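Local coordinates for protein calcium homeostasis modulator 1 (Oryzias latipes, PDB 6LMT) that probably forms a large-pore channel for ions and ATP, like other CALHM1 channels, here assembled from eight subunits in the membrane, at residues 117-122 against 187-192; 132-137 against 141-146; 156-161 against 168-173. All blocks are in the same frame, centred on the assembly; numbering follows the deposited sequence.

Contact 1 (117-122 against 187-192); sequences TLMDGK and MFLLMM. With Y01 (cholesterol hemisuccinate), chain L; Y01 (cholesterol hemisuccinate), chain K.
Met119 and Leu189 meet at their methyl ends, with CE of Met119 3.8 Å from CD1 of Leu189. The two side chains cross at a slant. A second touch lies beside it: CD1 of Leu118 sits 4.2 Å from CB of Phe188, so the leucine reaches the root of the phenylalanine and not its ring. Both touches are apolar and all four residues are buried. No hydrogen bond joins the segments.

Two cholesterol hemisuccinate molecules extend this apolar layer. The first spans both segments. Its CAC lies 3.6 Å from CG of Met119, and its CBF lies 3.8 Å from CD2 of Leu189. Leu189 gives one methyl to Met119 and the other to the sterol. The Met119 chain bends at chi2 (-55°), which carries CE to Leu189, with CG and CE both near the sterol. The second sterol meets Phe188 at the ring edge, in its plane, with CBA 3.9 Å from CZ. CG of Met192 lies 3.6 Å above one face of that ring, offset toward the rim. SD of Met192 also touches this sterol.

Further out, Lys122 NZ forms a salt bridge with Asp120 OD2 at 3.0 Å, and the same oxygen is hydrogen-bonded to Tyr34 OH. Gly121, just after helix 108-120, leaves helical geometry with a positive phi of 91° and takes the N-cap position of helix 122-128. The Leu118 carbonyl is hydrogen-bonded to Ser181 OG, a tie between helices 108-120 and 167-202. Met119 packs on Phe37, and Leu189 on Trp62, of a neighbouring subunit, so this helix pair borders the subunit interface.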
loop_
_atom_site.group_PDB
_atom_site.type_symbol
_atom_site.label_atom_id
_atom_site.label_comp_id
_atom_site.label_asym_id
_atom_site.label_seq_id
_atom_site.Cartn_x
_atom_site.Cartn_y
_atom_site.Cartn_z
ATOM N N THR A 117 21.950 -21.205 1.110
ATOM C CA THR A 117 22.600 -21.824 -0.029
ATOM C C THR A 117 22.416 -23.332 -0.011
ATOM O O THR A 117 22.203 -23.950 -1.054
ATOM C CB THR A 117 24.073 -21.432 -0.026
ATOM O OG1 THR A 117 24.152 -20.015 -0.036
ATOM C CG2 THR A 117 24.787 -21.925 -1.211
ATOM N N LEU A 118 22.461 -23.936 1.168
ATOM C CA LEU A 118 22.243 -25.368 1.273
ATOM C C LEU A 118 20.775 -25.745 1.164
ATOM O O LEU A 118 20.463 -26.820 0.660
ATOM C CB LEU A 118 22.822 -25.884 2.580
ATOM C CG LEU A 118 24.327 -25.850 2.764
ATOM C CD1 LEU A 118 24.683 -26.160 4.179
ATOM C CD2 LEU A 118 24.987 -26.794 1.827
ATOM N N MET A 119 19.858 -24.890 1.612
ATOM C CA MET A 119 18.447 -25.200 1.443
ATOM C C MET A 119 17.987 -25.006 0.016
ATOM O O MET A 119 17.026 -25.643 -0.406
ATOM C CB MET A 119 17.575 -24.348 2.344
ATOM C CG MET A 119 17.744 -24.595 3.784
ATOM S SD MET A 119 17.541 -26.266 4.332
ATOM C CE MET A 119 17.857 -25.960 6.044
ATOM N N ASP A 120 18.627 -24.119 -0.729
ATOM C CA ASP A 120 18.268 -23.936 -2.121
ATOM C C ASP A 120 18.791 -25.076 -2.980
ATOM O O ASP A 120 18.122 -25.496 -3.922
ATOM C CB ASP A 120 18.805 -22.603 -2.614
ATOM C CG ASP A 120 18.168 -22.154 -3.900
ATOM O OD1 ASP A 120 17.214 -22.798 -4.368
ATOM O OD2 ASP A 120 18.633 -21.154 -4.470
ATOM N N GLY A 121 19.981 -25.573 -2.696
ATOM C CA GLY A 121 20.473 -26.754 -3.356
ATOM C C GLY A 121 21.270 -26.547 -4.622
ATOM O O GLY A 121 21.777 -27.525 -5.168
ATOM N N LYS A 122 21.422 -25.312 -5.097
ATOM C CA LYS A 122 22.087 -25.069 -6.372
ATOM C C LYS A 122 23.599 -25.191 -6.302
ATOM O O LYS A 122 24.215 -25.554 -7.297
ATOM C CB LYS A 122 21.740 -23.693 -6.908
ATOM C CG LYS A 122 20.329 -23.506 -7.308
ATOM C CD LYS A 122 20.204 -22.173 -7.963
ATOM C CE LYS A 122 18.814 -21.894 -8.448
ATOM N NZ LYS A 122 17.911 -21.614 -7.321
ATOM N N MET A 187 21.457 -30.163 9.118
ATOM C CA MET A 187 22.499 -30.512 10.069
ATOM C C MET A 187 23.385 -29.325 10.391
ATOM O O MET A 187 23.886 -29.224 11.508
ATOM C CB MET A 187 23.351 -31.661 9.552
ATOM C CG MET A 187 22.629 -32.974 9.409
ATOM S SD MET A 187 21.766 -33.545 10.881
ATOM C CE MET A 187 20.065 -33.343 10.371
ATOM N N PHE A 188 23.595 -28.427 9.430
ATOM C CA PHE A 188 24.338 -27.208 9.704
ATOM C C PHE A 188 23.578 -26.303 10.657
ATOM O O PHE A 188 24.173 -25.758 11.584
ATOM C CB PHE A 188 24.660 -26.474 8.401
ATOM C CG PHE A 188 25.402 -25.190 8.600
ATOM C CD1 PHE A 188 26.752 -25.193 8.865
ATOM C CD2 PHE A 188 24.741 -23.976 8.544
ATOM C CE1 PHE A 188 27.424 -24.021 9.062
ATOM C CE2 PHE A 188 25.410 -22.807 8.758
ATOM C CZ PHE A 188 26.750 -22.830 9.006
ATOM N N LEU A 189 22.273 -26.118 10.438
ATOM C CA LEU A 189 21.468 -25.292 11.335
ATOM C C LEU A 189 21.427 -25.858 12.737
ATOM O O LEU A 189 21.440 -25.114 13.714
ATOM C CB LEU A 189 20.039 -25.157 10.823
ATOM C CG LEU A 189 19.685 -24.178 9.736
ATOM C CD1 LEU A 189 18.234 -24.331 9.447
ATOM C CD2 LEU A 189 19.973 -22.810 10.247
ATOM N N LEU A 190 21.402 -27.170 12.846
ATOM C CA LEU A 190 21.263 -27.824 14.127
ATOM C C LEU A 190 22.563 -27.786 14.910
ATOM O O LEU A 190 22.536 -27.606 16.128
ATOM C CB LEU A 190 20.784 -29.245 13.873
ATOM C CG LEU A 190 20.074 -30.084 14.899
ATOM C CD1 LEU A 190 18.837 -29.359 15.293
ATOM C CD2 LEU A 190 19.710 -31.362 14.224
ATOM N N MET A 191 23.705 -27.899 14.231
ATOM C CA MET A 191 24.991 -27.782 14.908
ATOM C C MET A 191 25.297 -26.349 15.306
ATOM O O MET A 191 25.915 -26.114 16.344
ATOM C CB MET A 191 26.114 -28.315 14.031
ATOM C CG MET A 191 26.115 -29.806 13.861
ATOM S SD MET A 191 27.567 -30.380 12.967
ATOM C CE MET A 191 27.206 -29.824 11.309
ATOM N N MET A 192 24.909 -25.379 14.490
ATOM C CA MET A 192 25.214 -24.006 14.845
ATOM C C MET A 192 24.280 -23.480 15.917
ATOM O O MET A 192 24.663 -22.592 16.676
ATOM C CB MET A 192 25.158 -23.097 13.620
ATOM C CG MET A 192 26.154 -23.431 12.524
ATOM S SD MET A 192 27.888 -23.617 12.985
ATOM C CE MET A 192 28.161 -25.377 12.818
HETATM C CAA Y01 L . 15.611 -21.215 0.640
HETATM C CBA Y01 L . 14.731 -21.115 1.877
HETATM C CAB Y01 L . 14.215 -22.487 2.275
HETATM C CAN Y01 L . 15.476 -20.453 3.030
HETATM C CAJ Y01 L . 14.812 -20.525 4.384
HETATM C CAO Y01 L . 15.663 -19.918 5.481
HETATM C CBB Y01 L . 16.088 -20.848 6.634
HETATM C CAC Y01 L . 16.261 -22.272 6.118
HETATM C CBE Y01 L . 17.383 -20.369 7.318
HETATM C CAP Y01 L . 18.305 -19.554 6.378
HETATM C CAQ Y01 L . 19.225 -18.723 7.288
HETATM C CBG Y01 L . 18.973 -19.346 8.654
HETATM C CBI Y01 L . 17.440 -19.533 8.630
HETATM C CAE Y01 L . 16.665 -18.227 8.481
HETATM C CAU Y01 L . 17.037 -20.193 9.938
HETATM C CAS Y01 L . 17.489 -19.321 11.114
HETATM C CBF Y01 L . 19.020 -19.273 11.193
HETATM C CBD Y01 L . 19.638 -18.743 9.891
HETATM C CAK Y01 L . 21.128 -19.082 9.925
HETATM C CAI Y01 L . 21.759 -18.820 11.258
HETATM C CAZ Y01 L . 21.093 -18.434 12.338
HETATM C CAV Y01 L . 21.819 -17.915 13.565
HETATM C CBH Y01 L . 19.572 -18.494 12.419
HETATM C CAD Y01 L . 19.025 -17.055 12.458
HETATM C CAT Y01 L . 19.217 -19.232 13.725
HETATM C CAR Y01 L . 19.865 -18.587 14.950
HETATM C CBC Y01 L . 21.365 -18.576 14.853
HETATM O OAW Y01 L . 21.928 -17.882 16.017
HETATM C CAY Y01 L . 21.420 -16.716 16.461
HETATM O OAG Y01 L . 21.213 -15.748 15.788
HETATM C CAM Y01 L . 21.116 -16.779 17.926
HETATM C CAL Y01 L . 21.854 -15.871 18.886
HETATM C CAX Y01 L . 21.124 -14.597 19.270
HETATM O OAH Y01 L . 21.139 -13.637 18.475
HETATM O OAF Y01 L . 20.532 -14.574 20.365
HETATM C CAA Y01 K . 29.933 -20.064 8.418
HETATM C CBA Y01 K . 29.789 -20.468 9.873
HETATM C CAB Y01 K . 30.998 -21.267 10.324
HETATM C CAN Y01 K . 29.572 -19.249 10.755
HETATM C CAJ Y01 K . 29.566 -19.491 12.247
HETATM C CAO Y01 K . 28.282 -20.084 12.759
HETATM C CBB Y01 K . 28.123 -20.128 14.289
HETATM C CAC Y01 K . 29.370 -20.742 14.921
HETATM C CBE Y01 K . 27.729 -18.738 14.835
HETATM C CAP Y01 K . 26.607 -18.102 13.968
HETATM C CAQ Y01 K . 25.763 -17.203 14.886
HETATM C CBG Y01 K . 26.587 -17.137 16.165
HETATM C CBI Y01 K . 27.188 -18.554 16.287
HETATM C CAE Y01 K . 26.119 -19.619 16.569
HETATM C CAU Y01 K . 28.206 -18.482 17.432
HETATM C CAS Y01 K . 27.564 -18.012 18.742
HETATM C CBF Y01 K . 26.887 -16.639 18.614
HETATM C CBD Y01 K . 25.918 -16.594 17.422
HETATM C CAK Y01 K . 25.446 -15.159 17.207
HETATM C CAI Y01 K . 25.142 -14.435 18.479
HETATM C CAZ Y01 K . 25.384 -14.913 19.689
HETATM C CAV Y01 K . 24.883 -14.189 20.924
HETATM C CBH Y01 K . 26.185 -16.190 19.926
HETATM C CAD Y01 K . 25.225 -17.272 20.452
HETATM C CAT Y01 K . 27.258 -15.883 20.991
HETATM C CAR Y01 K . 26.698 -15.217 22.246
HETATM C CBC Y01 K . 25.988 -13.931 21.925
HETATM O OAW Y01 K . 25.393 -13.440 23.165
HETATM C CAY Y01 K . 25.081 -12.152 23.290
HETATM O OAG Y01 K . 25.230 -11.335 22.429
HETATM C CAM Y01 K . 24.560 -11.839 24.664
HETATM C CAL Y01 K . 24.178 -10.398 24.954
HETATM C CAX Y01 K . 22.797 -9.985 24.478
HETATM O OAH Y01 K . 21.810 -10.485 25.044
HETATM O OAF Y01 K . 22.709 -9.168 23.540
#

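Contact 2 (132-137 against 141-146); sequences LDIEKF and SLVIGM
Ile134 and Val143 form the packed side of this contact. CG2 of Ile134 faces the fork of the valine and lies 3.7 Å from CG1 of Val143. It is equally close to the other valine methyl, CG2. The side chains lie at an angle to each other. Ile134 has CG1 anti to its backbone N (chi1 -153°), which leaves CG2 as the branch directed at Val143. Ile134 is buried, and it also packs on Leu155 and Ile158. Val143 also rests on Lys151 and Phe154 of helix 148-155.

The other side is looser and more polar. Glu135 is exposed and touches Val143 by one carboxylate oxygen, with OE2 of Glu135 3.5 Å from CG2 of Val143. This is packing, since a methyl group offers no hydrogen bond. The Glu135 chain bends at chi2 (81°), which folds the carboxylate back over the segment toward the valine.

Residues 134-136 form a short 3-10 turn, with Lys136 N hydrogen-bonded to Asp133 O at 3.3 Å. No hydrogen bond links the two segments. The arrangement is a long connection between helices 122-128 and 148-155, folded back on itself, with an apolar touch between its two parts, and packed on helices 148-155 and 167-202, without strand pairing.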
loop_
_atom_site.group_PDB
_atom_site.type_symbol
_atom_site.label_atom_id
_atom_site.label_comp_id
_atom_site.label_asym_id
_atom_site.label_seq_id
_atom_site.Cartn_x
_atom_site.Cartn_y
_atom_site.Cartn_z
ATOM N N LEU A 132 27.921 -37.843 -10.073
ATOM C CA LEU A 132 26.747 -38.686 -10.075
ATOM C C LEU A 132 27.029 -40.021 -10.729
ATOM O O LEU A 132 28.005 -40.200 -11.457
ATOM C CB LEU A 132 25.588 -38.013 -10.791
ATOM C CG LEU A 132 24.921 -36.893 -10.015
ATOM C CD1 LEU A 132 23.943 -36.209 -10.896
ATOM C CD2 LEU A 132 24.227 -37.471 -8.829
ATOM N N ASP A 133 26.157 -40.970 -10.437
ATOM C CA ASP A 133 26.156 -42.299 -11.033
ATOM C C ASP A 133 24.833 -42.375 -11.779
ATOM O O ASP A 133 23.798 -42.661 -11.178
ATOM C CB ASP A 133 26.275 -43.368 -9.957
ATOM C CG ASP A 133 26.591 -44.722 -10.511
ATOM O OD1 ASP A 133 26.757 -44.842 -11.737
ATOM O OD2 ASP A 133 26.671 -45.678 -9.714
ATOM N N ILE A 134 24.857 -42.106 -13.085
ATOM C CA ILE A 134 23.636 -41.704 -13.778
ATOM C C ILE A 134 22.702 -42.869 -14.073
ATOM O O ILE A 134 21.565 -42.653 -14.512
ATOM C CB ILE A 134 24.056 -40.928 -15.039
ATOM C CG1 ILE A 134 22.972 -39.931 -15.444
ATOM C CG2 ILE A 134 24.359 -41.872 -16.166
ATOM C CD1 ILE A 134 22.733 -38.870 -14.398
ATOM N N GLU A 135 23.127 -44.100 -13.790
ATOM C CA GLU A 135 22.269 -45.261 -13.975
ATOM C C GLU A 135 21.163 -45.351 -12.935
ATOM O O GLU A 135 20.256 -46.175 -13.088
ATOM C CB GLU A 135 23.113 -46.530 -13.951
ATOM C CG GLU A 135 23.904 -46.763 -15.219
ATOM C CD GLU A 135 25.201 -45.978 -15.295
ATOM O OE1 GLU A 135 25.552 -45.284 -14.321
ATOM O OE2 GLU A 135 25.871 -46.058 -16.347
ATOM N N LYS A 136 21.212 -44.528 -11.892
ATOM C CA LYS A 136 20.188 -44.493 -10.861
ATOM C C LYS A 136 19.017 -43.589 -11.210
ATOM O O LYS A 136 18.106 -43.450 -10.392
ATOM C CB LYS A 136 20.807 -44.012 -9.554
ATOM C CG LYS A 136 21.818 -44.954 -8.959
ATOM C CD LYS A 136 22.600 -44.260 -7.864
ATOM C CE LYS A 136 21.730 -43.936 -6.671
ATOM N NZ LYS A 136 22.528 -43.350 -5.568
ATOM N N PHE A 137 19.017 -42.972 -12.388
ATOM C CA PHE A 137 18.175 -41.816 -12.659
ATOM C C PHE A 137 17.351 -41.923 -13.930
ATOM O O PHE A 137 16.362 -41.196 -14.056
ATOM C CB PHE A 137 19.052 -40.556 -12.725
ATOM C CG PHE A 137 19.684 -40.216 -11.421
ATOM C CD1 PHE A 137 18.954 -40.280 -10.254
ATOM C CD2 PHE A 137 21.043 -40.028 -11.337
ATOM C CE1 PHE A 137 19.539 -40.029 -9.050
ATOM C CE2 PHE A 137 21.633 -39.797 -10.131
ATOM C CZ PHE A 137 20.877 -39.796 -8.987
ATOM N N SER A 141 21.322 -46.321 -21.350
ATOM C CA SER A 141 21.909 -46.121 -22.666
ATOM C C SER A 141 22.344 -44.688 -22.911
ATOM O O SER A 141 22.663 -44.346 -24.055
ATOM C CB SER A 141 20.917 -46.531 -23.753
ATOM O OG SER A 141 19.823 -45.633 -23.794
ATOM N N LEU A 142 22.342 -43.839 -21.885
ATOM C CA LEU A 142 22.826 -42.478 -22.064
ATOM C C LEU A 142 24.340 -42.439 -22.179
ATOM O O LEU A 142 24.873 -42.010 -23.205
ATOM C CB LEU A 142 22.369 -41.596 -20.902
ATOM C CG LEU A 142 20.879 -41.295 -20.777
ATOM C CD1 LEU A 142 20.635 -40.514 -19.517
ATOM C CD2 LEU A 142 20.393 -40.522 -21.987
ATOM N N VAL A 143 25.045 -42.915 -21.157
ATOM C CA VAL A 143 26.489 -42.761 -21.074
ATOM C C VAL A 143 27.245 -43.945 -21.642
ATOM O O VAL A 143 28.447 -44.080 -21.370
ATOM C CB VAL A 143 26.941 -42.483 -19.629
ATOM C CG1 VAL A 143 26.415 -41.140 -19.169
ATOM C CG2 VAL A 143 26.465 -43.583 -18.720
ATOM N N ILE A 144 26.595 -44.813 -22.410
ATOM C CA ILE A 144 27.324 -45.769 -23.232
ATOM C C ILE A 144 27.560 -45.102 -24.574
ATOM O O ILE A 144 26.823 -44.196 -24.978
ATOM C CB ILE A 144 26.590 -47.117 -23.393
ATOM C CG1 ILE A 144 25.271 -46.937 -24.150
ATOM C CG2 ILE A 144 26.367 -47.770 -22.041
ATOM C CD1 ILE A 144 24.691 -48.223 -24.677
ATOM N N GLY A 145 28.618 -45.520 -25.264
ATOM C CA GLY A 145 29.017 -44.852 -26.481
ATOM C C GLY A 145 29.744 -43.540 -26.278
ATOM O O GLY A 145 30.116 -42.898 -27.270
ATOM N N MET A 146 29.947 -43.115 -25.034
ATOM C CA MET A 146 30.692 -41.914 -24.707
ATOM C C MET A 146 32.057 -42.275 -24.144
ATOM O O MET A 146 32.269 -43.360 -23.601
ATOM C CB MET A 146 29.945 -41.056 -23.685
ATOM C CG MET A 146 28.693 -40.396 -24.184
ATOM S SD MET A 146 27.933 -39.436 -22.875
ATOM C CE MET A 146 26.425 -38.934 -23.682
#

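Contact 3 (156-161 against 168-173); sequences ARIPCK and EVRVAA
Arg170 leaves its helix with CG anti to the backbone N (chi1 -174°), then bends at chi3 (61°). This turns one face of the guanidinium to the Lys161 side chain, which crosses it at a slant. CG of Lys161 lies over that face, 3.5 Å above its plane and offset toward the rim. The Lys161 chain runs extended until its last torsion, and CE lies 3.8 Å from Arg170 NH1.

The aliphatic part of the arginine, nearer its backbone, packs on the loop backbone. Its CG is 3.5 Å from the carbonyl O of Ile158. Nearby, CG2 of Ile158 meets CB of Ala173 at 4.2 Å, one helical turn further on. Arg157 to Cys160 form a type I beta turn, closed by Cys160 N hydrogen-bonded to Arg157 O at 3.1 Å. Cys160 is also tied to Cys43 by a disulfide.

The charged ends are near each other: Lys161 NZ is 4.4 Å from Arg170 NH1. Arg170 NH2 has its hydrogen-bond partner in Asn167, which helps to fix the guanidinium. The contact between the two basic side chains is thus carried by aliphatic carbon against a flat face, and their like charges probably oppose it somewhat.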
loop_
_atom_site.group_PDB
_atom_site.type_symbol
_atom_site.label_atom_id
_atom_site.label_comp_id
_atom_site.label_asym_id
_atom_site.label_seq_id
_atom_site.Cartn_x
_atom_site.Cartn_y
_atom_site.Cartn_z
ATOM N N ALA A 156 28.094 -32.613 -16.455
ATOM C CA ALA A 156 28.300 -31.246 -16.014
ATOM C C ALA A 156 27.175 -30.323 -16.434
ATOM O O ALA A 156 27.041 -29.248 -15.858
ATOM C CB ALA A 156 29.616 -30.721 -16.547
ATOM N N ARG A 157 26.360 -30.712 -17.403
ATOM C CA ARG A 157 25.297 -29.859 -17.901
ATOM C C ARG A 157 23.970 -30.096 -17.202
ATOM O O ARG A 157 22.997 -29.418 -17.527
ATOM C CB ARG A 157 25.153 -30.049 -19.403
ATOM C CG ARG A 157 26.379 -29.607 -20.171
ATOM C CD ARG A 157 26.134 -29.536 -21.661
ATOM N NE ARG A 157 25.876 -30.841 -22.261
ATOM C CZ ARG A 157 26.803 -31.611 -22.827
ATOM N NH1 ARG A 157 28.062 -31.206 -22.895
ATOM N NH2 ARG A 157 26.468 -32.782 -23.348
ATOM N N ILE A 158 23.936 -31.044 -16.254
ATOM C CA ILE A 158 22.732 -31.256 -15.429
ATOM C C ILE A 158 22.222 -30.024 -14.691
ATOM O O ILE A 158 20.999 -29.820 -14.675
ATOM C CB ILE A 158 22.946 -32.468 -14.508
ATOM C CG1 ILE A 158 22.945 -33.751 -15.325
ATOM C CG2 ILE A 158 21.922 -32.571 -13.394
ATOM C CD1 ILE A 158 23.345 -34.964 -14.573
ATOM N N PRO A 159 23.049 -29.133 -14.108
ATOM C CA PRO A 159 22.469 -27.933 -13.486
ATOM C C PRO A 159 21.828 -26.940 -14.445
ATOM O O PRO A 159 21.215 -25.980 -13.976
ATOM C CB PRO A 159 23.665 -27.294 -12.793
ATOM C CG PRO A 159 24.568 -28.317 -12.601
ATOM C CD PRO A 159 24.471 -29.215 -13.726
ATOM N N CYS A 160 21.941 -27.130 -15.745
ATOM C CA CYS A 160 21.469 -26.195 -16.753
ATOM C C CYS A 160 20.301 -26.838 -17.489
ATOM O O CYS A 160 20.474 -27.864 -18.145
ATOM C CB CYS A 160 22.613 -25.856 -17.701
ATOM S SG CYS A 160 24.026 -25.027 -16.905
ATOM N N LYS A 161 19.110 -26.246 -17.365
ATOM C CA LYS A 161 17.921 -26.808 -18.004
ATOM C C LYS A 161 18.004 -26.718 -19.517
ATOM O O LYS A 161 17.611 -27.648 -20.225
ATOM C CB LYS A 161 16.663 -26.084 -17.547
ATOM C CG LYS A 161 16.334 -26.217 -16.098
ATOM C CD LYS A 161 15.035 -25.506 -15.795
ATOM C CE LYS A 161 14.671 -25.629 -14.331
ATOM N NZ LYS A 161 15.614 -24.873 -13.468
ATOM N N GLU A 168 13.757 -35.990 -17.705
ATOM C CA GLU A 168 13.473 -36.954 -16.651
ATOM C C GLU A 168 14.719 -37.275 -15.842
ATOM O O GLU A 168 14.652 -37.373 -14.615
ATOM C CB GLU A 168 12.867 -38.214 -17.269
ATOM C CG GLU A 168 12.370 -39.245 -16.280
ATOM C CD GLU A 168 13.403 -40.311 -15.952
ATOM O OE1 GLU A 168 14.133 -40.747 -16.863
ATOM O OE2 GLU A 168 13.515 -40.680 -14.766
ATOM N N VAL A 169 15.859 -37.433 -16.505
ATOM C CA VAL A 169 17.108 -37.692 -15.802
ATOM C C VAL A 169 17.565 -36.447 -15.058
ATOM O O VAL A 169 18.111 -36.533 -13.957
ATOM C CB VAL A 169 18.159 -38.197 -16.806
ATOM C CG1 VAL A 169 19.516 -38.348 -16.182
ATOM C CG2 VAL A 169 17.729 -39.507 -17.335
ATOM N N ARG A 170 17.305 -35.274 -15.620
ATOM C CA ARG A 170 17.693 -34.039 -14.964
ATOM C C ARG A 170 16.861 -33.790 -13.719
ATOM O O ARG A 170 17.399 -33.380 -12.696
ATOM C CB ARG A 170 17.554 -32.873 -15.925
ATOM C CG ARG A 170 18.076 -31.606 -15.370
ATOM C CD ARG A 170 17.729 -30.441 -16.227
ATOM N NE ARG A 170 16.290 -30.289 -16.343
ATOM C CZ ARG A 170 15.516 -29.709 -15.438
ATOM N NH1 ARG A 170 16.030 -29.212 -14.330
ATOM N NH2 ARG A 170 14.217 -29.626 -15.643
ATOM N N VAL A 171 15.554 -34.035 -13.784
ATOM C CA VAL A 171 14.678 -33.819 -12.636
ATOM C C VAL A 171 14.987 -34.811 -11.520
ATOM O O VAL A 171 14.995 -34.449 -10.340
ATOM C CB VAL A 171 13.209 -33.874 -13.096
ATOM C CG1 VAL A 171 12.262 -34.015 -11.949
ATOM C CG2 VAL A 171 12.866 -32.609 -13.817
ATOM N N ALA A 172 15.311 -36.052 -11.873
ATOM C CA ALA A 172 15.628 -37.047 -10.858
ATOM C C ALA A 172 16.966 -36.768 -10.190
ATOM O O ALA A 172 17.103 -36.935 -8.976
ATOM C CB ALA A 172 15.620 -38.435 -11.476
ATOM N N ALA A 173 17.962 -36.335 -10.957
ATOM C CA ALA A 173 19.264 -36.023 -10.382
ATOM C C ALA A 173 19.243 -34.732 -9.584
ATOM O O ALA A 173 19.968 -34.608 -8.599
ATOM C CB ALA A 173 20.309 -35.941 -11.488
#

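In the fold
Contacts 2 and 3 adjoin, with centres 12 Å apart. Ile134 and Leu142 of contact 2 both pack on Val169 of contact 3. Leu132 CD1 also lies 3.7 Å from Ala173 CB. Contact 1 stands apart from them. Its centre is 22 Å from that of contact 3 and 29 Å from that of contact 2, and it touches neither. Helix 167-202 is the shared element, giving one segment to contact 3 and another to contact 1. Contacts 2 and 3 fall inside the chain loop that contact 1 closes. Two bound cholesterol hemisuccinates touch contact 1, whereas the side chains of Glu135 in contact 2 and Ile158 in contact 3 are about 10 and 12 Å from one.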